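Long-range contacts in protein MJ1225 (Methanocaldococcus jannaschii, PDB 3LFZ), which binds ATP, ADP and AMP through its four CBS repeats and is probably an adenylate-sensing relative of the AMP-activated kinase gamma subunit: residues A[53-58]-A[172-177]; A[178-183]-A[195-200]; A[47-52]-A[88-93]. All coordinates share one frame; numbering follows the deposited sequence.

The three contacts lie around the nucleotide sites of this CBS protein. Contacts 1 and 2 are neighbours, their centres about 7 Å apart; Ser54 OG and Ser196 OG meet at 2.6 Å, a probable hydrogen bond, while Met55 CE packs against Ser196 CB. Contact 3 has its centre about 16 Å from that of contact 1. It shares ATP (chain B) with contact 1, because strand 48-53 runs straight into helix 54-63: the strand meets the adenine, the helix start the ribose and alpha-phosphate. Contact 2 holds ADP and ATP (chain D). Contacts 2 and 3 do not touch: their centres are about 21 Å apart, their nearest atoms about 8 Å.

Contact 1 of 3, residues A[53-58]-A[172-177]; sequences TSMDIV and RTMVRN. With ATP (adenosine-5'-triphosphate), chain B.
Met55 lies nearly perpendicular to Met174 where two CBS-repeat helices meet, 54-63 and 167-177, whose axes at the contact come within 9.8 Å at a crossing angle of -123°. This is the tight part. Bends at chi2 (-71°) and chi3 (101°) of Met55 swing its methyl across to helix 167-177, where CE rests 3.7 Å from Met174 CB and close to the sulfur. Beside them Val58 CG1 and Val175 CG2 meet at 3.9 Å, the two valines passing alongside and pointing opposite ways. Between the two segments the side chains meet by apolar packing alone, and Met55, Val58 and Met174 are buried.

The looser side is the outer face of helix 167-177, where Arg172 and Arg176 are solvent-exposed and Asn177 partly so. Asn177 turns back on its own helix: ND2 donates to Thr173 O over 2.9 Å, in the carbonyl plane and on a lone pair.

On the other flank, helix 54-63 opens with a capping box. Thr53 N donates a hydrogen bond to Asp56 OD2 at 2.9 Å, on the anti side of the carboxylate, and Met55 N bonds weakly to Thr53 OG1. The same carboxylate grips the ribose of ATP (chain B) and forms a salt bridge with Lys66. With an alanine here both ribose hydroxyls would probably lose their acceptor, Thr53 N its capping acceptor and Lys66 one of its partners. The pairing on the ribose is clear, though its lengths are doubtfully short at this resolution: O3' of ATP (chain B) is modelled 2.5 Å from Asp56 OD1, and its O2' 2.5 Å from Asp56 OD2.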
# COMPACT_ATOMS: atom_id res chain seq x y z
N THR A 53 6.45 -2.23 -4.22
CA THR A 53 5.40 -1.35 -3.72
C THR A 53 6.01 -0.28 -2.83
O THR A 53 7.22 -0.29 -2.56
CB THR A 53 4.32 -2.12 -2.91
OG1 THR A 53 4.86 -2.53 -1.64
CG2 THR A 53 3.82 -3.35 -3.67
N SER A 54 5.16 0.64 -2.38
CA SER A 54 5.58 1.69 -1.46
C SER A 54 6.09 1.10 -0.15
O SER A 54 6.93 1.70 0.51
CB SER A 54 4.43 2.67 -1.19
OG SER A 54 3.37 2.03 -0.50
N MET A 55 5.58 -0.08 0.21
CA MET A 55 6.05 -0.78 1.41
C MET A 55 7.51 -1.22 1.30
O MET A 55 8.24 -1.17 2.29
CB MET A 55 5.15 -1.97 1.75
CG MET A 55 4.05 -1.65 2.75
SD MET A 55 4.64 -1.36 4.43
CE MET A 55 4.64 0.42 4.51
N ASP A 56 7.94 -1.63 0.11
CA ASP A 56 9.35 -1.95 -0.13
C ASP A 56 10.23 -0.71 -0.02
O ASP A 56 11.37 -0.79 0.43
CB ASP A 56 9.53 -2.59 -1.50
CG ASP A 56 8.78 -3.90 -1.63
OD1 ASP A 56 9.01 -4.79 -0.78
OD2 ASP A 56 7.98 -4.03 -2.57
N ILE A 57 9.70 0.44 -0.44
CA ILE A 57 10.42 1.70 -0.29
C ILE A 57 10.52 2.08 1.19
O ILE A 57 11.57 2.54 1.64
CB ILE A 57 9.78 2.85 -1.12
CG1 ILE A 57 9.67 2.48 -2.61
CG2 ILE A 57 10.55 4.16 -0.92
CD1 ILE A 57 11.00 2.16 -3.31
N VAL A 58 9.45 1.85 1.94
CA VAL A 58 9.45 2.14 3.38
C VAL A 58 10.43 1.24 4.16
O VAL A 58 11.01 1.66 5.16
CB VAL A 58 8.01 2.10 3.95
CG1 VAL A 58 8.01 2.10 5.47
CG2 VAL A 58 7.20 3.29 3.42
N ARG A 172 9.39 1.19 10.79
CA ARG A 172 9.53 -0.11 11.45
C ARG A 172 8.17 -0.73 11.73
O ARG A 172 7.91 -1.87 11.36
CB ARG A 172 10.27 0.06 12.78
CG ARG A 172 11.75 0.28 12.66
CD ARG A 172 12.47 -1.05 12.63
NE ARG A 172 13.64 -1.01 13.49
CZ ARG A 172 14.71 -1.78 13.33
NH1 ARG A 172 14.76 -2.65 12.33
NH2 ARG A 172 15.73 -1.68 14.17
N THR A 173 7.30 0.05 12.37
CA THR A 173 5.96 -0.40 12.74
C THR A 173 5.18 -0.87 11.52
O THR A 173 4.53 -1.92 11.56
CB THR A 173 5.18 0.72 13.46
OG1 THR A 173 5.97 1.27 14.51
CG2 THR A 173 3.88 0.19 14.03
N MET A 174 5.24 -0.09 10.45
CA MET A 174 4.54 -0.42 9.21
C MET A 174 5.04 -1.74 8.62
O MET A 174 4.25 -2.63 8.32
CB MET A 174 4.72 0.69 8.17
CG MET A 174 3.92 1.95 8.42
SD MET A 174 4.23 3.16 7.11
CE MET A 174 3.01 4.40 7.52
N VAL A 175 6.35 -1.84 8.46
CA VAL A 175 6.98 -2.98 7.80
C VAL A 175 6.85 -4.26 8.64
O VAL A 175 6.49 -5.31 8.10
CB VAL A 175 8.46 -2.68 7.46
CG1 VAL A 175 9.21 -3.95 7.06
CG2 VAL A 175 8.53 -1.64 6.34
N ARG A 176 7.12 -4.15 9.94
CA ARG A 176 7.04 -5.30 10.84
C ARG A 176 5.64 -5.89 10.92
O ARG A 176 5.48 -7.11 10.96
CB ARG A 176 7.53 -4.93 12.25
CG ARG A 176 9.04 -4.67 12.36
CD ARG A 176 9.90 -5.86 11.94
NE ARG A 176 9.51 -7.11 12.60
CZ ARG A 176 9.90 -8.32 12.21
NH1 ARG A 176 10.70 -8.46 11.16
NH2 ARG A 176 9.48 -9.39 12.87
N ASN A 177 4.62 -5.04 10.94
CA ASN A 177 3.24 -5.51 11.04
C ASN A 177 2.57 -5.73 9.69
O ASN A 177 1.49 -6.32 9.62
CB ASN A 177 2.41 -4.56 11.90
CG ASN A 177 2.81 -4.59 13.36
OD1 ASN A 177 2.38 -5.47 14.11
ND2 ASN A 177 3.64 -3.63 13.77
PG ATP B . -2.47 -3.59 0.61
O1G ATP B . -2.05 -3.02 2.06
O2G ATP B . -3.38 -4.75 0.72
O3G ATP B . -3.19 -2.32 -0.10
PB ATP B . -0.27 -5.26 -0.25
O1B ATP B . -0.27 -5.94 1.07
O2B ATP B . -0.70 -6.00 -1.45
O3B ATP B . -1.07 -3.84 -0.18
PA ATP B . 2.03 -3.75 0.35
O1A ATP B . 2.20 -2.49 -0.40
O2A ATP B . 1.48 -3.73 1.72
O3A ATP B . 1.22 -4.76 -0.58
O5' ATP B . 3.48 -4.46 0.37
C5' ATP B . 3.88 -5.43 1.35
C4' ATP B . 4.90 -6.41 0.75
O4' ATP B . 4.15 -7.32 -0.11
C3' ATP B . 5.92 -5.69 -0.15
O3' ATP B . 7.22 -6.22 0.09
C2' ATP B . 5.43 -6.01 -1.57
O2' ATP B . 6.52 -6.05 -2.50
C1' ATP B . 4.83 -7.40 -1.38
N9 ATP B . 3.81 -7.72 -2.40
C8 ATP B . 2.77 -6.96 -2.76
N7 ATP B . 2.07 -7.57 -3.71
C5 ATP B . 2.66 -8.74 -3.96
C6 ATP B . 2.40 -9.80 -4.83
N6 ATP B . 1.36 -9.78 -5.66
N1 ATP B . 3.23 -10.86 -4.82
C2 ATP B . 4.28 -10.91 -4.01
N3 ATP B . 4.55 -9.92 -3.17
C4 ATP B . 3.76 -8.83 -3.13

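Contact 2 of 3, residues A[178-183]-A[195-200]; sequences GFRRLP and TSTDFI. With ADP (adenosine-5'-diphosphate), chain C; ATP (adenosine-5'-triphosphate), chain D.
Thr195 pairs with Arg181 in an antiparallel, non-hydrogen-bonded bridge at the end of the hairpin formed by strands 181-186 and 189-195, with Arg181 CB 3.6 Å from Thr195 CG2. Thr195 then caps the next helix in a capping box with Asp198, and its OG1 donates to O1A of ATP (chain D). Ser196 has a double tie to Arg180. Its N bonds to Arg180 O at 2.9 Å, and its OG accepts from Arg180 NE at 3.0 Å, near the guanidinium plane; OG is also bonded to Ser54. A bend at chi3 (32°) brings the Arg180 guanidinium to Ser196 OG and to O2B of ATP (chain D), to which NH1 donates. NH1 also forms a salt bridge with the gamma-phosphate of ATP (chain B), and the backbone N donates to ADP O3B, so one residue reaches three nucleotides. Thr197 OG1 sits at the guanidinium edge and donates to ATP (chain D) O2A at 2.7 Å. Asp198 takes the ribose, as the helix-start aspartate does in nucleotide-binding CBS domains, while Phe199 packs on Met174 and Ile194. Asp198 OD1 accepts from O3' of ATP (chain D); Asp198 OD2 accepts twice, from Thr195 N at 2.8 Å and from O2' at 2.9 Å.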
# COMPACT_ATOMS: atom_id res chain seq x y z
N GLY A 178 3.22 -5.28 8.63
CA GLY A 178 2.67 -5.38 7.27
C GLY A 178 1.46 -4.49 7.05
O GLY A 178 0.57 -4.83 6.26
N PHE A 179 1.41 -3.36 7.75
CA PHE A 179 0.31 -2.40 7.63
C PHE A 179 0.80 -1.12 6.97
O PHE A 179 1.68 -0.45 7.50
CB PHE A 179 -0.28 -2.05 9.00
CG PHE A 179 -0.84 -3.22 9.77
CD1 PHE A 179 -1.52 -4.24 9.12
CD2 PHE A 179 -0.71 -3.27 11.15
CE1 PHE A 179 -2.04 -5.32 9.83
CE2 PHE A 179 -1.24 -4.34 11.87
CZ PHE A 179 -1.90 -5.37 11.21
N ARG A 180 0.21 -0.78 5.83
CA ARG A 180 0.58 0.45 5.12
C ARG A 180 0.02 1.71 5.77
O ARG A 180 0.59 2.79 5.63
CB ARG A 180 0.10 0.39 3.67
CG ARG A 180 0.51 -0.86 2.91
CD ARG A 180 0.20 -0.70 1.43
NE ARG A 180 0.32 0.69 1.02
CZ ARG A 180 -0.67 1.41 0.51
NH1 ARG A 180 -1.86 0.86 0.31
NH2 ARG A 180 -0.47 2.68 0.19
N ARG A 181 -1.11 1.58 6.46
CA ARG A 181 -1.69 2.75 7.13
C ARG A 181 -1.88 2.58 8.61
O ARG A 181 -2.38 1.56 9.09
CB ARG A 181 -3.00 3.23 6.49
CG ARG A 181 -3.80 2.17 5.83
CD ARG A 181 -3.53 2.18 4.37
NE ARG A 181 -4.30 1.15 3.71
CZ ARG A 181 -4.41 1.04 2.39
NH1 ARG A 181 -3.78 1.90 1.62
NH2 ARG A 181 -5.13 0.07 1.86
N LEU A 182 -1.47 3.62 9.32
CA LEU A 182 -1.59 3.67 10.76
C LEU A 182 -2.41 4.88 11.15
O LEU A 182 -2.08 6.01 10.78
CB LEU A 182 -0.20 3.72 11.40
CG LEU A 182 0.82 2.64 11.00
CD1 LEU A 182 2.13 2.86 11.72
CD2 LEU A 182 0.29 1.24 11.26
N PRO A 183 -3.50 4.66 11.90
CA PRO A 183 -4.20 5.81 12.46
C PRO A 183 -3.24 6.49 13.43
O PRO A 183 -2.47 5.82 14.11
CB PRO A 183 -5.37 5.18 13.22
CG PRO A 183 -5.46 3.76 12.75
CD PRO A 183 -4.07 3.38 12.37
N THR A 195 0.27 7.05 6.04
CA THR A 195 0.37 5.84 5.23
C THR A 195 1.73 5.76 4.55
O THR A 195 2.48 6.73 4.55
CB THR A 195 -0.76 5.72 4.18
OG1 THR A 195 -0.40 6.46 3.01
CG2 THR A 195 -2.09 6.24 4.73
N SER A 196 2.05 4.60 3.97
CA SER A 196 3.32 4.42 3.26
C SER A 196 3.46 5.38 2.07
O SER A 196 4.57 5.79 1.73
CB SER A 196 3.52 2.97 2.82
OG SER A 196 2.52 2.55 1.92
N THR A 197 2.32 5.72 1.46
CA THR A 197 2.27 6.69 0.36
C THR A 197 2.78 8.08 0.79
O THR A 197 3.46 8.76 0.02
CB THR A 197 0.82 6.80 -0.20
OG1 THR A 197 0.47 5.56 -0.83
CG2 THR A 197 0.71 7.92 -1.22
N ASP A 198 2.46 8.47 2.02
CA ASP A 198 2.94 9.73 2.59
C ASP A 198 4.46 9.78 2.67
O ASP A 198 5.06 10.84 2.46
CB ASP A 198 2.35 9.95 3.98
CG ASP A 198 0.85 10.17 3.95
OD1 ASP A 198 0.38 10.95 3.10
OD2 ASP A 198 0.15 9.57 4.79
N PHE A 199 5.08 8.64 2.97
CA PHE A 199 6.53 8.54 3.08
C PHE A 199 7.18 8.71 1.69
O PHE A 199 8.24 9.32 1.58
CB PHE A 199 6.96 7.22 3.76
CG PHE A 199 6.59 7.13 5.24
CD1 PHE A 199 6.05 8.22 5.93
CD2 PHE A 199 6.84 5.96 5.95
CE1 PHE A 199 5.73 8.13 7.29
CE2 PHE A 199 6.53 5.86 7.31
CZ PHE A 199 5.97 6.95 7.98
N ILE A 200 6.51 8.19 0.66
CA ILE A 200 6.93 8.34 -0.74
C ILE A 200 6.77 9.78 -1.23
O ILE A 200 7.66 10.32 -1.88
CB ILE A 200 6.11 7.42 -1.70
CG1 ILE A 200 5.96 6.00 -1.13
CG2 ILE A 200 6.72 7.40 -3.10
CD1 ILE A 200 7.24 5.21 -1.03
PB ADP C . -3.26 -2.08 5.22
O1B ADP C . -4.17 -1.45 4.23
O2B ADP C . -2.89 -1.07 6.45
O3B ADP C . -1.84 -2.60 4.63
PA ADP C . -4.68 -4.45 4.95
O1A ADP C . -5.73 -3.86 4.08
O2A ADP C . -3.50 -5.24 4.14
O3A ADP C . -3.94 -3.36 5.87
O5' ADP C . -5.41 -5.36 6.03
C5' ADP C . -5.03 -6.64 6.52
C4' ADP C . -5.72 -6.82 7.89
O4' ADP C . -4.95 -6.04 8.85
C3' ADP C . -7.16 -6.27 7.91
O3' ADP C . -7.98 -7.09 8.75
C2' ADP C . -6.99 -4.88 8.53
O2' ADP C . -8.18 -4.46 9.20
C1' ADP C . -5.84 -5.09 9.51
N9 ADP C . -5.14 -3.79 9.76
C8 ADP C . -4.83 -2.86 8.85
N7 ADP C . -4.22 -1.84 9.44
C5 ADP C . -4.13 -2.11 10.73
C6 ADP C . -3.60 -1.44 11.83
N6 ADP C . -3.03 -0.25 11.69
N1 ADP C . -3.68 -2.02 13.04
C2 ADP C . -4.25 -3.21 13.19
N3 ADP C . -4.76 -3.87 12.17
C4 ADP C . -4.72 -3.35 10.93
PG ATP D . -4.08 3.39 -3.09
O1G ATP D . -3.39 1.97 -2.77
O2G ATP D . -3.08 4.46 -3.34
O3G ATP D . -4.95 3.10 -4.41
PB ATP D . -4.68 3.46 -0.38
O1B ATP D . -5.83 2.87 0.33
O2B ATP D . -3.40 2.74 -0.42
O3B ATP D . -5.11 3.77 -1.89
PA ATP D . -2.86 5.42 0.41
O1A ATP D . -2.18 4.67 1.49
O2A ATP D . -2.24 5.43 -0.94
O3A ATP D . -4.38 4.91 0.28
O5' ATP D . -3.06 6.93 0.88
C5' ATP D . -3.06 8.02 -0.05
C4' ATP D . -3.32 9.34 0.68
O4' ATP D . -4.64 9.29 1.29
C3' ATP D . -2.31 9.48 1.83
O3' ATP D . -1.83 10.82 1.89
C2' ATP D . -3.12 9.14 3.08
O2' ATP D . -2.63 9.87 4.21
C1' ATP D . -4.53 9.59 2.69
N9 ATP D . -5.54 8.76 3.40
C8 ATP D . -5.55 7.43 3.50
N7 ATP D . -6.61 7.04 4.20
C5 ATP D . -7.28 8.13 4.56
C6 ATP D . -8.44 8.35 5.30
N6 ATP D . -9.12 7.33 5.81
N1 ATP D . -8.86 9.62 5.49
C2 ATP D . -8.19 10.65 4.99
N3 ATP D . -7.08 10.47 4.28
C4 ATP D . -6.60 9.23 4.05

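Contact 3 of 3, residues A[47-52]-A[88-93]; sequences KVVGII and EIMEEN. With ATP (adenosine-5'-triphosphate), chain B; AMP (adenosine monophosphate), chain E.
Ile51 and Glu91 form a single antiparallel hydrogen-bonded pair that fastens the 88-93 loop to the edge of CBS strand 48-53. Ile51 N donates to Glu91 O at 3.0 Å, in the carbonyl plane, and Glu91 N returns the bond to Ile51 O at 2.9 Å, nearly along the C=O axis. The N-H and C=O of Ile51 are thus both paired with those of Glu91. Glu91 O also receives a CA-H contact from Gly50 CA, 3.2 Å away.

Just before the pair, Val49 and Gly50 both face Val40 in a classic beta bulge. Val49 O accepts from water 1 at 2.7 Å, which also donates to Glu92 OE2 at 2.6 Å and so links strand and loop by a bridge. A chi1 of 74° tucks Met90 CG over its own backbone, between N and C, and the extended chain lays SD 3.9 Å from Gly50 CA and carries CE on to Val49. Gly50, with no side chain, lets the sulfur come this close. At the far end Ile52 CD1 meets Ile89 CD1 at 3.5 Å.

Lys66 takes up two further acceptors of the loop: its NZ forms a salt bridge with Glu91 OE2 and a hydrogen bond with Ile89 O. Glu88, next in line, receives the AMP amino group N6 on both O and OE1. Ile51 CG2 packs 3.7 Å from C4 of the ATP (chain B) adenine, and Glu91 CG lies by the ribose. With its backbone paired and its carboxylate drawn to Lys66, Glu91 is likely to be held firmly beside that sugar, tying the loop's position to the bound nucleotide.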
# COMPACT_ATOMS: atom_id res chain seq x y z
N LYS A 47 7.98 -11.11 -18.95
CA LYS A 47 7.72 -12.02 -17.84
C LYS A 47 7.85 -11.28 -16.52
O LYS A 47 8.82 -10.54 -16.31
CB LYS A 47 8.68 -13.22 -17.88
CG LYS A 47 8.35 -14.22 -18.97
CD LYS A 47 9.39 -15.32 -19.06
CE LYS A 47 9.13 -16.20 -20.27
NZ LYS A 47 10.12 -17.30 -20.38
N VAL A 48 6.86 -11.47 -15.66
CA VAL A 48 6.89 -10.91 -14.31
C VAL A 48 8.01 -11.60 -13.53
O VAL A 48 7.97 -12.81 -13.31
CB VAL A 48 5.54 -11.09 -13.57
CG1 VAL A 48 5.63 -10.60 -12.13
CG2 VAL A 48 4.43 -10.36 -14.31
N VAL A 49 9.01 -10.82 -13.14
CA VAL A 49 10.14 -11.35 -12.38
C VAL A 49 10.19 -10.75 -10.98
O VAL A 49 10.96 -11.19 -10.14
CB VAL A 49 11.51 -11.13 -13.10
CG1 VAL A 49 11.52 -11.83 -14.46
CG2 VAL A 49 11.84 -9.65 -13.24
N GLY A 50 9.36 -9.73 -10.75
CA GLY A 50 9.33 -9.06 -9.46
C GLY A 50 8.17 -8.11 -9.30
O GLY A 50 7.37 -7.92 -10.22
N ILE A 51 8.07 -7.53 -8.11
CA ILE A 51 7.08 -6.50 -7.81
C ILE A 51 7.68 -5.56 -6.76
O ILE A 51 8.44 -6.00 -5.89
CB ILE A 51 5.71 -7.11 -7.35
CG1 ILE A 51 4.61 -6.04 -7.31
CG2 ILE A 51 5.84 -7.86 -6.01
CD1 ILE A 51 3.20 -6.60 -7.50
N ILE A 52 7.38 -4.28 -6.87
CA ILE A 52 7.83 -3.30 -5.90
C ILE A 52 6.69 -2.36 -5.53
O ILE A 52 6.03 -1.79 -6.40
CB ILE A 52 9.10 -2.53 -6.37
CG1 ILE A 52 9.60 -1.60 -5.27
CG2 ILE A 52 8.85 -1.78 -7.69
CD1 ILE A 52 11.07 -1.44 -5.23
N GLU A 88 17.49 -5.04 -6.54
CA GLU A 88 18.12 -5.14 -5.22
C GLU A 88 17.12 -5.10 -4.07
O GLU A 88 17.40 -5.61 -2.98
CB GLU A 88 19.18 -4.04 -5.03
CG GLU A 88 20.46 -4.22 -5.85
CD GLU A 88 21.36 -5.34 -5.33
OE1 GLU A 88 21.31 -5.67 -4.12
OE2 GLU A 88 22.13 -5.90 -6.15
N ILE A 89 15.95 -4.49 -4.30
CA ILE A 89 14.94 -4.36 -3.25
C ILE A 89 13.53 -4.86 -3.63
O ILE A 89 12.61 -4.81 -2.81
CB ILE A 89 14.84 -2.89 -2.70
CG1 ILE A 89 14.39 -1.91 -3.79
CG2 ILE A 89 16.16 -2.45 -2.07
CD1 ILE A 89 13.83 -0.58 -3.24
N MET A 90 13.36 -5.34 -4.86
CA MET A 90 12.06 -5.85 -5.28
C MET A 90 11.75 -7.18 -4.60
O MET A 90 12.67 -7.91 -4.19
CB MET A 90 11.98 -5.99 -6.80
CG MET A 90 12.75 -7.17 -7.37
SD MET A 90 12.73 -7.20 -9.16
CE MET A 90 13.67 -8.70 -9.50
N GLU A 91 10.47 -7.50 -4.48
CA GLU A 91 10.05 -8.82 -4.04
C GLU A 91 10.02 -9.76 -5.24
O GLU A 91 9.50 -9.41 -6.30
CB GLU A 91 8.69 -8.76 -3.37
CG GLU A 91 8.73 -8.18 -1.97
CD GLU A 91 9.49 -9.06 -0.99
OE1 GLU A 91 9.03 -10.19 -0.73
OE2 GLU A 91 10.55 -8.62 -0.49
N GLU A 92 10.61 -10.94 -5.08
CA GLU A 92 10.56 -11.97 -6.11
C GLU A 92 9.61 -13.07 -5.63
O GLU A 92 9.01 -12.94 -4.56
CB GLU A 92 11.96 -12.49 -6.40
CG GLU A 92 12.95 -11.39 -6.76
CD GLU A 92 14.31 -11.91 -7.12
OE1 GLU A 92 15.32 -11.34 -6.65
OE2 GLU A 92 14.38 -12.90 -7.88
N ASN A 93 9.46 -14.15 -6.41
CA ASN A 93 8.48 -15.18 -6.08
C ASN A 93 7.10 -14.53 -5.92
O ASN A 93 6.44 -14.67 -4.89
CB ASN A 93 8.91 -15.94 -4.80
CG ASN A 93 8.11 -17.21 -4.55
OD1 ASN A 93 7.50 -17.78 -5.46
ND2 ASN A 93 8.11 -17.67 -3.30
PG ATP B . -2.47 -3.59 0.61
O1G ATP B . -2.05 -3.02 2.06
O2G ATP B . -3.38 -4.75 0.72
O3G ATP B . -3.19 -2.32 -0.10
PB ATP B . -0.27 -5.26 -0.25
O1B ATP B . -0.27 -5.94 1.07
O2B ATP B . -0.70 -6.00 -1.45
O3B ATP B . -1.07 -3.84 -0.18
PA ATP B . 2.03 -3.75 0.35
O1A ATP B . 2.20 -2.49 -0.40
O2A ATP B . 1.48 -3.73 1.72
O3A ATP B . 1.22 -4.76 -0.58
O5' ATP B . 3.48 -4.46 0.37
C5' ATP B . 3.88 -5.43 1.35
C4' ATP B . 4.90 -6.41 0.75
O4' ATP B . 4.15 -7.32 -0.11
C3' ATP B . 5.92 -5.69 -0.15
O3' ATP B . 7.22 -6.22 0.09
C2' ATP B . 5.43 -6.01 -1.57
O2' ATP B . 6.52 -6.05 -2.50
C1' ATP B . 4.83 -7.40 -1.38
N9 ATP B . 3.81 -7.72 -2.40
C8 ATP B . 2.77 -6.96 -2.76
N7 ATP B . 2.07 -7.57 -3.71
C5 ATP B . 2.66 -8.74 -3.96
C6 ATP B . 2.40 -9.80 -4.83
N6 ATP B . 1.36 -9.78 -5.66
N1 ATP B . 3.23 -10.86 -4.82
C2 ATP B . 4.28 -10.91 -4.01
N3 ATP B . 4.55 -9.92 -3.17
C4 ATP B . 3.76 -8.83 -3.13
P AMP E . 28.23 -5.94 -0.63
O1P AMP E . 28.67 -7.35 -0.47
O2P AMP E . 27.41 -5.71 -2.00
O3P AMP E . 29.50 -4.93 -0.73
O5' AMP E . 27.29 -5.39 0.54
C5' AMP E . 27.84 -4.96 1.79
C4' AMP E . 26.74 -4.90 2.84
O4' AMP E . 25.70 -4.04 2.35
C3' AMP E . 26.10 -6.28 2.95
O3' AMP E . 26.78 -7.05 3.95
C2' AMP E . 24.69 -5.96 3.41
O2' AMP E . 24.66 -5.76 4.83
C1' AMP E . 24.41 -4.62 2.72
N9 AMP E . 23.56 -4.82 1.52
C8 AMP E . 23.98 -4.92 0.25
N7 AMP E . 22.92 -5.10 -0.55
C5 AMP E . 21.83 -5.12 0.22
C6 AMP E . 20.47 -5.27 -0.04
N6 AMP E . 20.03 -5.44 -1.28
N1 AMP E . 19.61 -5.23 1.00
C2 AMP E . 20.04 -5.06 2.24
N3 AMP E . 21.33 -4.92 2.51
C4 AMP E . 22.24 -4.94 1.53
O HOH W 1 13.03 -12.92 -10.06